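Local coordinates for protein beta-1,4-mannanase (PDB 3VUP) that probably cleaves the beta-1,4-mannosidic linkages of mannan in the digestive fluid of the sea hare Aplysia kurodai, at residues P71-P82 with H131-A140; A182-W190 with G223-T231. One frame throughout, in Å; residues are numbered along the deposited sequence.

How the contacts relate
From the N terminus the chain passes barrel strand 58-65 and makes the hairpin of residues 71-82; contact 1 closes when helix 130-147 comes to lie against it, after helices 88-101 and 122-128 and strand 105-112. The chain then runs through strand 157-161 into a long loop, and contact 2 joins residues 182-190 of that loop to the chain leaving strand 220-224, enclosing helix 197-214. Contact 1 and contact 2 stand in series, neither nested nor crossed; the centres of contacts 1 and 2 are about 29 Å apart and the nearest atoms of contacts 1 and 2 about 14 Å apart. Helix 197-214, within the span of contact 2, also packs against Leu-133 and Ile-137 of the helix of contact 1.

Contact 1 of 2, residues P71-P82 with H131-A140; sequences PAFNDQGFVTGP and HKLQSYIDKA. With SO4 (sulfate ion), chain J; SO4 (sulfate ion), chain H.
Lys-132 lies across the Phe-78 ring, its CG 3.7 Å from the ring centroid and 12° off the normal, a CH-pi contact over the face. Beyond CG the lysine chain is fully extended (chi2, chi3 and chi4 all near 180°), which carries NZ past the ring to Gln-76 O, where it donates a hydrogen bond of 3.0 Å nearly in line with the C=O. A long aliphatic chain ending in a charge thus suits this site, and a serine in its place would probably leave that face of Phe-78 without its packing chain and the Gln-76 carbonyl without this donor. The turn carrying that carbonyl is shaped by Asn-74, whose OD1 accepts from the backbone N of Gln-76 and of Phe-78, reached from opposite faces of the amide; the first bond makes an Asx turn. Gly-77 fits because a CB there would crowd both the preceding carbonyl and Lys-132 NZ.

Val-79 packs its two methyls on the helix. Its CG2 rests 3.8 Å from Tyr-136 CB, while CG1, anti to the backbone N (chi1 172°), reaches Ala-140 CB at 3.9 Å. Ser-135 secures its backbone: Val-79 N donates to Ser-135 OG over 2.9 Å, and Ser-135 OG donates to Lys-132 O at 2.7 Å, so a small hydroxyl ties the strand edge to the helix. The Tyr-136 and Pro-71 side chains cross at about a right angle, Pro-71 CG touching Tyr-136 CD1 (3.7 Å), and Tyr-136 OH bonds to His-64.

A water bridges Thr-80 O and Lys-139 NZ. The whole is a short antiparallel hairpin, inserted after barrel strand 58-65, laid along an outer helix of a TIM barrel, with strand 79-81 running almost parallel to the helix axis.

Contact 2 of 2, residues A182-W190 with G223-T231; sequences ALKNSGAGW and GVWNPKSNT
Ser-186 OG, lying 3.6 Å from Trp-225 CH2, is held by two backbone groups: it donates to Leu-183 O at 2.7 Å and accepts from Ala-188 N at 3.1 Å, the latter bond forming an ST turn. A small hydroxyl suits the spot, since it stitches the two ends of the bend together. Leu-183 O takes a second bond from Ser-186 N, closing a type II turn.

Trp-225 buries the most surface here. Its chi1 of 112° is far from any staggered value, a strained torsion that turns the ring against the loop. Over one face, toward the rim, comes Trp-190, whose CZ3 is 3.3 Å from Trp-225 CD1; the six-membered ring of Trp-190 and the five-membered ring of Trp-225 are inclined at 40°, an oblique meeting. Ala-188 CA lies over the same face, and Asn-226 CB backs the other. Leu-183 CD2 meets the ring edge at Trp-225 CH2 (4.0 Å) and also touches the backbone of Lys-228.

No direct hydrogen bond spans the segments; water does this work. One molecule donates to Ser-186 O and accepts from Lys-228 NZ (2.8 Å), and a second donates to Ser-186 O over a longer 3.3 Å and accepts from Trp-225 NE1. Lys-228 also makes a long, weak ion pair with Asp-271.

Trp-190 NE1 bonds to Ala-114 O, just past strand 105-112, and its side chain is about 6 Å from a bound Tris molecule, probably from the crystallisation liquor, though such molecules often mark pockets. Glu-164, following strand 157-161, bonds to Trp-225 N and Ser-229 OG. The contact joins the loop between strand 157-161 and helix 197-214 to the loop leaving strand 220-224, at the C-terminal ends of neighbouring barrel strands, where TIM-barrel enzymes carry their active sites.

Contact 1 of 2, residues P71-P82 with H131-A140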
loop_
_atom_site.group_PDB
_atom_site.type_symbol
_atom_site.label_atom_id
_atom_site.label_comp_id
_atom_site.label_asym_id
_atom_site.label_seq_id
_atom_site.Cartn_x
_atom_site.Cartn_y
_atom_site.Cartn_z
ATOM N N PRO A 71 -9.525 10.269 -8.969
ATOM C CA PRO A 71 -10.262 10.259 -10.236
ATOM C C PRO A 71 -11.059 11.559 -10.378
ATOM O O PRO A 71 -11.011 12.407 -9.485
ATOM C CB PRO A 71 -11.207 9.072 -10.060
ATOM C CG PRO A 71 -11.501 9.084 -8.595
ATOM C CD PRO A 71 -10.186 9.439 -7.947
ATOM N N ALA A 72 -11.756 11.724 -11.496
ATOM C CA ALA A 72 -12.599 12.895 -11.694
ATOM C C ALA A 72 -13.958 12.679 -11.037
ATOM O O ALA A 72 -14.592 11.638 -11.242
ATOM C CB ALA A 72 -12.764 13.169 -13.174
ATOM N N PHE A 73 -14.400 13.666 -10.259
ATOM C CA PHE A 73 -15.693 13.613 -9.580
ATOM C C PHE A 73 -16.614 14.687 -10.133
ATOM O O PHE A 73 -16.156 15.780 -10.471
ATOM C CB PHE A 73 -15.534 13.901 -8.085
ATOM C CG PHE A 73 -14.796 12.846 -7.318
ATOM C CD1 PHE A 73 -15.486 11.888 -6.591
ATOM C CD2 PHE A 73 -13.412 12.834 -7.294
ATOM C CE1 PHE A 73 -14.809 10.926 -5.864
ATOM C CE2 PHE A 73 -12.726 11.879 -6.562
ATOM C CZ PHE A 73 -13.422 10.923 -5.853
ATOM N N ASN A 74 -17.912 14.400 -10.198
ATOM C CA ASN A 74 -18.870 15.466 -10.443
ATOM C C ASN A 74 -19.216 16.174 -9.135
ATOM O O ASN A 74 -18.753 15.774 -8.064
ATOM C CB ASN A 74 -20.115 14.985 -11.212
ATOM C CG ASN A 74 -20.993 14.016 -10.423
ATOM O OD1 ASN A 74 -20.977 13.969 -9.193
ATOM N ND2 ASN A 74 -21.799 13.254 -11.152
ATOM N N ASP A 75 -20.029 17.218 -9.217
ATOM C CA ASP A 75 -20.332 18.018 -8.037
ATOM C C ASP A 75 -21.127 17.259 -6.977
ATOM O O ASP A 75 -21.217 17.700 -5.833
ATOM C CB ASP A 75 -21.057 19.307 -8.426
ATOM C CG ASP A 75 -20.166 20.261 -9.193
ATOM O OD1 ASP A 75 -18.928 20.092 -9.134
ATOM O OD2 ASP A 75 -20.698 21.181 -9.847
ATOM N N GLN A 76 -21.697 16.122 -7.356
ATOM C CA GLN A 76 -22.458 15.303 -6.422
ATOM C C GLN A 76 -21.595 14.230 -5.753
ATOM O O GLN A 76 -22.052 13.534 -4.848
ATOM C CB GLN A 76 -23.663 14.661 -7.117
ATOM C CG GLN A 76 -24.751 15.649 -7.528
ATOM C CD GLN A 76 -24.358 16.501 -8.724
ATOM O OE1 GLN A 76 -23.775 16.007 -9.691
ATOM N NE2 GLN A 76 -24.667 17.791 -8.658
ATOM N N GLY A 77 -20.349 14.099 -6.196
ATOM C CA GLY A 77 -19.433 13.140 -5.601
ATOM C C GLY A 77 -19.387 11.782 -6.278
ATOM O O GLY A 77 -18.773 10.843 -5.759
ATOM N N PHE A 78 -20.031 11.666 -7.436
ATOM C CA PHE A 78 -19.905 10.456 -8.241
ATOM C C PHE A 78 -18.711 10.598 -9.164
ATOM O O PHE A 78 -18.383 11.697 -9.600
ATOM C CB PHE A 78 -21.172 10.197 -9.055
ATOM C CG PHE A 78 -22.349 9.803 -8.215
ATOM C CD1 PHE A 78 -22.680 8.470 -8.041
ATOM C CD2 PHE A 78 -23.115 10.765 -7.582
ATOM C CE1 PHE A 78 -23.759 8.106 -7.260
ATOM C CE2 PHE A 78 -24.196 10.407 -6.799
ATOM C CZ PHE A 78 -24.517 9.076 -6.639
ATOM N N VAL A 79 -18.055 9.483 -9.458
ATOM C CA VAL A 79 -16.887 9.497 -10.326
ATOM C C VAL A 79 -17.304 9.452 -11.795
ATOM O O VAL A 79 -18.159 8.649 -12.177
ATOM C CB VAL A 79 -15.942 8.333 -9.972
ATOM C CG1 VAL A 79 -14.818 8.209 -10.987
ATOM C CG2 VAL A 79 -15.396 8.533 -8.570
ATOM N N THR A 80 -16.703 10.322 -12.607
ATOM C CA THR A 80 -17.018 10.389 -14.031
ATOM C C THR A 80 -16.011 9.683 -14.925
ATOM O O THR A 80 -16.332 9.319 -16.054
ATOM C CB THR A 80 -17.158 11.847 -14.520
ATOM O OG1 THR A 80 -15.913 12.539 -14.355
ATOM C CG2 THR A 80 -18.242 12.563 -13.743
ATOM N N GLY A 81 -14.794 9.504 -14.427
ATOM C CA GLY A 81 -13.740 8.901 -15.219
ATOM C C GLY A 81 -12.430 8.943 -14.462
ATOM O O GLY A 81 -12.373 9.456 -13.343
ATOM N N PRO A 82 -11.364 8.406 -15.064
ATOM C CA PRO A 82 -10.061 8.351 -14.392
ATOM C C PRO A 82 -9.456 9.735 -14.150
ATOM O O PRO A 82 -8.704 9.928 -13.194
ATOM C CB PRO A 82 -9.196 7.532 -15.364
ATOM C CG PRO A 82 -10.172 6.770 -16.192
ATOM C CD PRO A 82 -11.352 7.681 -16.347
ATOM N N HIS A 131 -23.346 3.525 -4.025
ATOM C CA HIS A 131 -23.512 3.944 -5.409
ATOM C C HIS A 131 -22.339 4.778 -5.892
ATOM O O HIS A 131 -21.894 4.639 -7.034
ATOM C CB HIS A 131 -24.833 4.685 -5.591
ATOM C CG HIS A 131 -26.027 3.866 -5.211
ATOM N ND1 HIS A 131 -26.418 2.750 -5.918
ATOM C CD2 HIS A 131 -26.900 3.984 -4.183
ATOM C CE1 HIS A 131 -27.490 2.226 -5.352
ATOM N NE2 HIS A 131 -27.799 2.952 -4.294
ATOM N N LYS A 132 -21.832 5.642 -5.020
ATOM C CA LYS A 132 -20.648 6.415 -5.362
ATOM C C LYS A 132 -19.433 5.500 -5.549
ATOM O O LYS A 132 -18.687 5.640 -6.521
ATOM C CB LYS A 132 -20.401 7.521 -4.333
ATOM C CG LYS A 132 -21.512 8.567 -4.332
ATOM C CD LYS A 132 -21.269 9.676 -3.328
ATOM C CE LYS A 132 -22.401 10.693 -3.364
ATOM N NZ LYS A 132 -22.157 11.825 -2.429
ATOM N N LEU A 133 -19.247 4.555 -4.635
ATOM C CA LEU A 133 -18.168 3.593 -4.776
ATOM C C LEU A 133 -18.268 2.821 -6.094
ATOM O O LEU A 133 -17.261 2.638 -6.790
ATOM C CB LEU A 133 -18.163 2.628 -3.596
ATOM C CG LEU A 133 -17.079 1.552 -3.637
ATOM C CD1 LEU A 133 -15.687 2.172 -3.782
ATOM C CD2 LEU A 133 -17.163 0.706 -2.384
ATOM N N GLN A 134 -19.466 2.367 -6.450
ATOM C CA GLN A 134 -19.611 1.641 -7.708
ATOM C C GLN A 134 -19.220 2.500 -8.914
ATOM O O GLN A 134 -18.647 1.988 -9.878
ATOM C CB GLN A 134 -21.020 1.065 -7.879
ATOM C CG GLN A 134 -21.105 -0.008 -8.968
ATOM C CD GLN A 134 -20.207 -1.218 -8.706
ATOM O OE1 GLN A 134 -20.108 -1.709 -7.578
ATOM N NE2 GLN A 134 -19.552 -1.704 -9.756
ATOM N N SER A 135 -19.514 3.799 -8.862
ATOM C CA SER A 135 -19.092 4.694 -9.942
ATOM C C SER A 135 -17.570 4.803 -10.037
ATOM O O SER A 135 -17.024 4.839 -11.135
ATOM C CB SER A 135 -19.763 6.078 -9.861
ATOM O OG SER A 135 -19.231 6.900 -8.837
ATOM N N TYR A 136 -16.880 4.839 -8.899
ATOM C CA TYR A 136 -15.420 4.812 -8.933
ATOM C C TYR A 136 -14.928 3.537 -9.611
ATOM O O TYR A 136 -14.049 3.563 -10.487
ATOM C CB TYR A 136 -14.796 4.927 -7.525
ATOM C CG TYR A 136 -13.307 4.680 -7.583
ATOM C CD1 TYR A 136 -12.484 5.528 -8.317
ATOM C CD2 TYR A 136 -12.725 3.574 -6.964
ATOM C CE1 TYR A 136 -11.126 5.299 -8.424
ATOM C CE2 TYR A 136 -11.360 3.342 -7.060
ATOM C CZ TYR A 136 -10.569 4.206 -7.793
ATOM O OH TYR A 136 -9.220 3.947 -7.898
ATOM N N ILE A 137 -15.496 2.414 -9.195
ATOM C CA ILE A 137 -15.081 1.125 -9.715
ATOM C C ILE A 137 -15.312 1.024 -11.221
ATOM O O ILE A 137 -14.415 0.628 -11.971
ATOM C CB ILE A 137 -15.784 0.016 -8.944
ATOM C CG1 ILE A 137 -15.188 -0.057 -7.531
ATOM C CG2 ILE A 137 -15.659 -1.317 -9.678
ATOM C CD1 ILE A 137 -15.924 -0.968 -6.598
ATOM N N ASP A 138 -16.498 1.420 -11.669
ATOM C CA ASP A 138 -16.856 1.254 -13.070
ATOM C C ASP A 138 -16.228 2.301 -13.988
ATOM O O ASP A 138 -15.811 1.988 -15.101
ATOM C CB ASP A 138 -18.375 1.233 -13.234
ATOM C CG ASP A 138 -19.002 -0.020 -12.662
ATOM O OD1 ASP A 138 -18.270 -1.011 -12.459
ATOM O OD2 ASP A 138 -20.228 -0.021 -12.428
ATOM N N LYS A 139 -16.149 3.541 -13.521
ATOM C CA LYS A 139 -15.698 4.638 -14.376
ATOM C C LYS A 139 -14.198 4.931 -14.303
ATOM O O LYS A 139 -13.654 5.572 -15.208
ATOM C CB LYS A 139 -16.487 5.916 -14.078
ATOM C CG LYS A 139 -17.955 5.841 -14.443
ATOM C CD LYS A 139 -18.141 5.941 -15.952
ATOM C CE LYS A 139 -19.591 6.193 -16.334
ATOM N NZ LYS A 139 -19.701 6.727 -17.724
ATOM N N ALA A 140 -13.539 4.498 -13.231
ATOM C CA ALA A 140 -12.116 4.792 -13.055
ATOM C C ALA A 140 -11.251 3.567 -12.791
ATOM O O ALA A 140 -10.277 3.342 -13.498
ATOM C CB ALA A 140 -11.901 5.853 -11.975
HETATM S S SO4 J . -29.563 3.163 -1.238
HETATM O O1 SO4 J . -29.796 2.290 -2.387
HETATM O O2 SO4 J . -28.126 3.364 -1.066
HETATM O O3 SO4 J . -30.213 4.452 -1.466
HETATM O O4 SO4 J . -30.108 2.541 -0.035
HETATM S S SO4 H . -19.212 -5.682 -10.168
HETATM O O1 SO4 H . -19.278 -4.270 -9.797
HETATM O O2 SO4 H . -19.336 -6.534 -8.978
HETATM O O3 SO4 H . -20.294 -6.004 -11.093
HETATM O O4 SO4 H . -17.932 -5.940 -10.827
HETATM O O HOH W 1 -19.121 9.291 -16.770
#

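Contact 2 of 2, residues A182-W190 with G223-T231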
loop_
_atom_site.group_PDB
_atom_site.type_symbol
_atom_site.label_atom_id
_atom_site.label_comp_id
_atom_site.label_asym_id
_atom_site.label_seq_id
_atom_site.Cartn_x
_atom_site.Cartn_y
_atom_site.Cartn_z
ATOM N N ALA A 182 -10.175 -3.517 20.741
ATOM C CA ALA A 182 -8.755 -3.833 20.918
ATOM C C ALA A 182 -7.851 -2.655 20.549
ATOM O O ALA A 182 -6.709 -2.587 21.005
ATOM C CB ALA A 182 -8.364 -5.063 20.120
ATOM N N LEU A 183 -8.367 -1.735 19.734
ATOM C CA LEU A 183 -7.636 -0.545 19.306
ATOM C C LEU A 183 -7.795 0.644 20.246
ATOM O O LEU A 183 -7.289 1.725 19.950
ATOM C CB LEU A 183 -8.033 -0.146 17.885
ATOM C CG LEU A 183 -7.616 -1.156 16.815
ATOM C CD1 LEU A 183 -8.219 -0.771 15.484
ATOM C CD2 LEU A 183 -6.096 -1.257 16.698
ATOM N N LYS A 184 -8.480 0.461 21.371
ATOM C CA LYS A 184 -8.607 1.542 22.340
ATOM C C LYS A 184 -7.228 2.044 22.743
ATOM O O LYS A 184 -6.347 1.257 23.096
ATOM C CB LYS A 184 -9.373 1.084 23.585
ATOM C CG LYS A 184 -9.496 2.175 24.635
ATOM C CD LYS A 184 -10.134 1.663 25.907
ATOM C CE LYS A 184 -10.245 2.787 26.915
ATOM N NZ LYS A 184 -10.674 2.290 28.241
ATOM N N ASN A 185 -7.052 3.362 22.678
ATOM C CA ASN A 185 -5.806 4.002 23.077
ATOM C C ASN A 185 -4.585 3.515 22.299
ATOM O O ASN A 185 -3.466 3.582 22.790
ATOM C CB ASN A 185 -5.605 3.915 24.589
ATOM C CG ASN A 185 -6.572 4.810 25.332
ATOM O OD1 ASN A 185 -7.023 5.828 24.794
ATOM N ND2 ASN A 185 -6.906 4.442 26.561
ATOM N N SER A 186 -4.802 3.058 21.071
ATOM C CA SER A 186 -3.698 2.652 20.202
ATOM C C SER A 186 -3.123 3.830 19.432
ATOM O O SER A 186 -2.001 3.767 18.925
ATOM C CB SER A 186 -4.187 1.626 19.187
ATOM O OG SER A 186 -5.154 2.204 18.317
ATOM N N GLY A 187 -3.913 4.889 19.318
ATOM C CA GLY A 187 -3.581 5.998 18.449
ATOM C C GLY A 187 -4.398 6.008 17.172
ATOM O O GLY A 187 -4.446 7.033 16.497
ATOM N N ALA A 188 -5.031 4.884 16.834
ATOM C CA ALA A 188 -5.930 4.858 15.686
ATOM C C ALA A 188 -6.962 5.973 15.814
ATOM O O ALA A 188 -7.417 6.278 16.925
ATOM C CB ALA A 188 -6.615 3.505 15.579
ATOM N N GLY A 189 -7.310 6.575 14.680
ATOM C CA GLY A 189 -8.264 7.666 14.653
ATOM C C GLY A 189 -7.662 9.053 14.806
ATOM O O GLY A 189 -8.391 10.030 14.985
ATOM N N TRP A 190 -6.342 9.155 14.687
ATOM C CA TRP A 190 -5.656 10.417 14.951
ATOM C C TRP A 190 -6.118 11.562 14.074
ATOM O O TRP A 190 -6.109 12.711 14.509
ATOM C CB TRP A 190 -4.142 10.269 14.815
ATOM C CG TRP A 190 -3.669 9.932 13.420
ATOM C CD1 TRP A 190 -3.347 10.817 12.429
ATOM C CD2 TRP A 190 -3.456 8.620 12.870
ATOM N NE1 TRP A 190 -2.951 10.140 11.298
ATOM C CE2 TRP A 190 -3.008 8.793 11.540
ATOM C CE3 TRP A 190 -3.597 7.322 13.371
ATOM C CZ2 TRP A 190 -2.700 7.718 10.707
ATOM C CZ3 TRP A 190 -3.296 6.255 12.536
ATOM C CH2 TRP A 190 -2.856 6.462 11.219
ATOM N N GLY A 223 -1.919 -0.893 3.180
ATOM C CA GLY A 223 -0.890 -0.595 4.161
ATOM C C GLY A 223 -1.434 -0.127 5.503
ATOM O O GLY A 223 -1.929 0.998 5.621
ATOM N N VAL A 224 -1.358 -0.983 6.515
ATOM C CA VAL A 224 -1.849 -0.602 7.837
ATOM C C VAL A 224 -0.841 0.285 8.553
ATOM O O VAL A 224 0.371 0.160 8.371
ATOM C CB VAL A 224 -2.203 -1.821 8.726
ATOM C CG1 VAL A 224 -3.279 -2.672 8.058
ATOM C CG2 VAL A 224 -0.978 -2.664 9.075
ATOM N N TRP A 225 -1.336 1.172 9.405
ATOM C CA TRP A 225 -0.453 2.097 10.107
ATOM C C TRP A 225 0.430 1.413 11.137
ATOM O O TRP A 225 1.495 1.916 11.491
ATOM C CB TRP A 225 -1.267 3.242 10.717
ATOM C CG TRP A 225 -1.356 3.309 12.224
ATOM C CD1 TRP A 225 -0.743 4.235 13.023
ATOM C CD2 TRP A 225 -2.133 2.476 13.111
ATOM N NE1 TRP A 225 -1.074 4.027 14.340
ATOM C CE2 TRP A 225 -1.923 2.957 14.420
ATOM C CE3 TRP A 225 -2.963 1.358 12.933
ATOM C CZ2 TRP A 225 -2.510 2.365 15.541
ATOM C CZ3 TRP A 225 -3.544 0.771 14.056
ATOM C CH2 TRP A 225 -3.317 1.281 15.337
ATOM N N ASN A 226 -0.035 0.257 11.605
ATOM C CA ASN A 226 0.553 -0.465 12.719
ATOM C C ASN A 226 -0.127 -1.835 12.665
ATOM O O ASN A 226 -1.336 -1.903 12.433
ATOM C CB ASN A 226 0.197 0.283 14.016
ATOM C CG ASN A 226 0.858 -0.296 15.256
ATOM O OD1 ASN A 226 0.783 -1.500 15.509
ATOM N ND2 ASN A 226 1.501 0.571 16.044
ATOM N N PRO A 227 0.624 -2.930 12.870
ATOM C CA PRO A 227 -0.030 -4.240 12.803
ATOM C C PRO A 227 -1.098 -4.487 13.877
ATOM O O PRO A 227 -1.777 -5.505 13.793
ATOM C CB PRO A 227 1.136 -5.224 12.975
ATOM C CG PRO A 227 2.189 -4.435 13.671
ATOM C CD PRO A 227 2.070 -3.049 13.115
ATOM N N LYS A 228 -1.264 -3.579 14.837
ATOM C CA LYS A 228 -2.351 -3.693 15.804
ATOM C C LYS A 228 -3.734 -3.891 15.182
ATOM O O LYS A 228 -4.596 -4.466 15.836
ATOM C CB LYS A 228 -2.360 -2.500 16.758
ATOM C CG LYS A 228 -1.255 -2.556 17.796
ATOM C CD LYS A 228 -1.183 -1.298 18.634
ATOM C CE LYS A 228 -0.034 -1.389 19.634
ATOM N NZ LYS A 228 0.006 -0.205 20.540
ATOM N N SER A 229 -3.970 -3.409 13.959
ATOM C CA SER A 229 -5.259 -3.630 13.299
ATOM C C SER A 229 -5.313 -4.890 12.433
ATOM O O SER A 229 -6.343 -5.154 11.823
ATOM C CB SER A 229 -5.600 -2.437 12.422
ATOM O OG SER A 229 -4.565 -2.294 11.473
ATOM N N ASN A 230 -4.230 -5.663 12.409
ATOM C CA ASN A 230 -3.991 -6.652 11.358
ATOM C C ASN A 230 -3.466 -7.981 11.931
ATOM O O ASN A 230 -2.892 -8.774 11.199
ATOM C CB ASN A 230 -2.962 -6.027 10.387
ATOM C CG ASN A 230 -2.957 -6.592 8.949
ATOM O OD1 ASN A 230 -2.236 -6.048 8.121
ATOM N ND2 ASN A 230 -3.742 -7.617 8.652
ATOM N N THR A 231 -3.671 -8.229 13.224
ATOM C CA THR A 231 -3.279 -9.497 13.823
ATOM C C THR A 231 -4.266 -9.859 14.917
ATOM O O THR A 231 -4.782 -8.975 15.606
ATOM C CB THR A 231 -1.834 -9.453 14.389
ATOM O OG1 THR A 231 -1.494 -10.718 14.955
ATOM C CG2 THR A 231 -1.666 -8.384 15.456
HETATM O O HOH W 2 0.094 2.165 19.101
HETATM O O HOH W 3 -0.139 5.254 16.665
#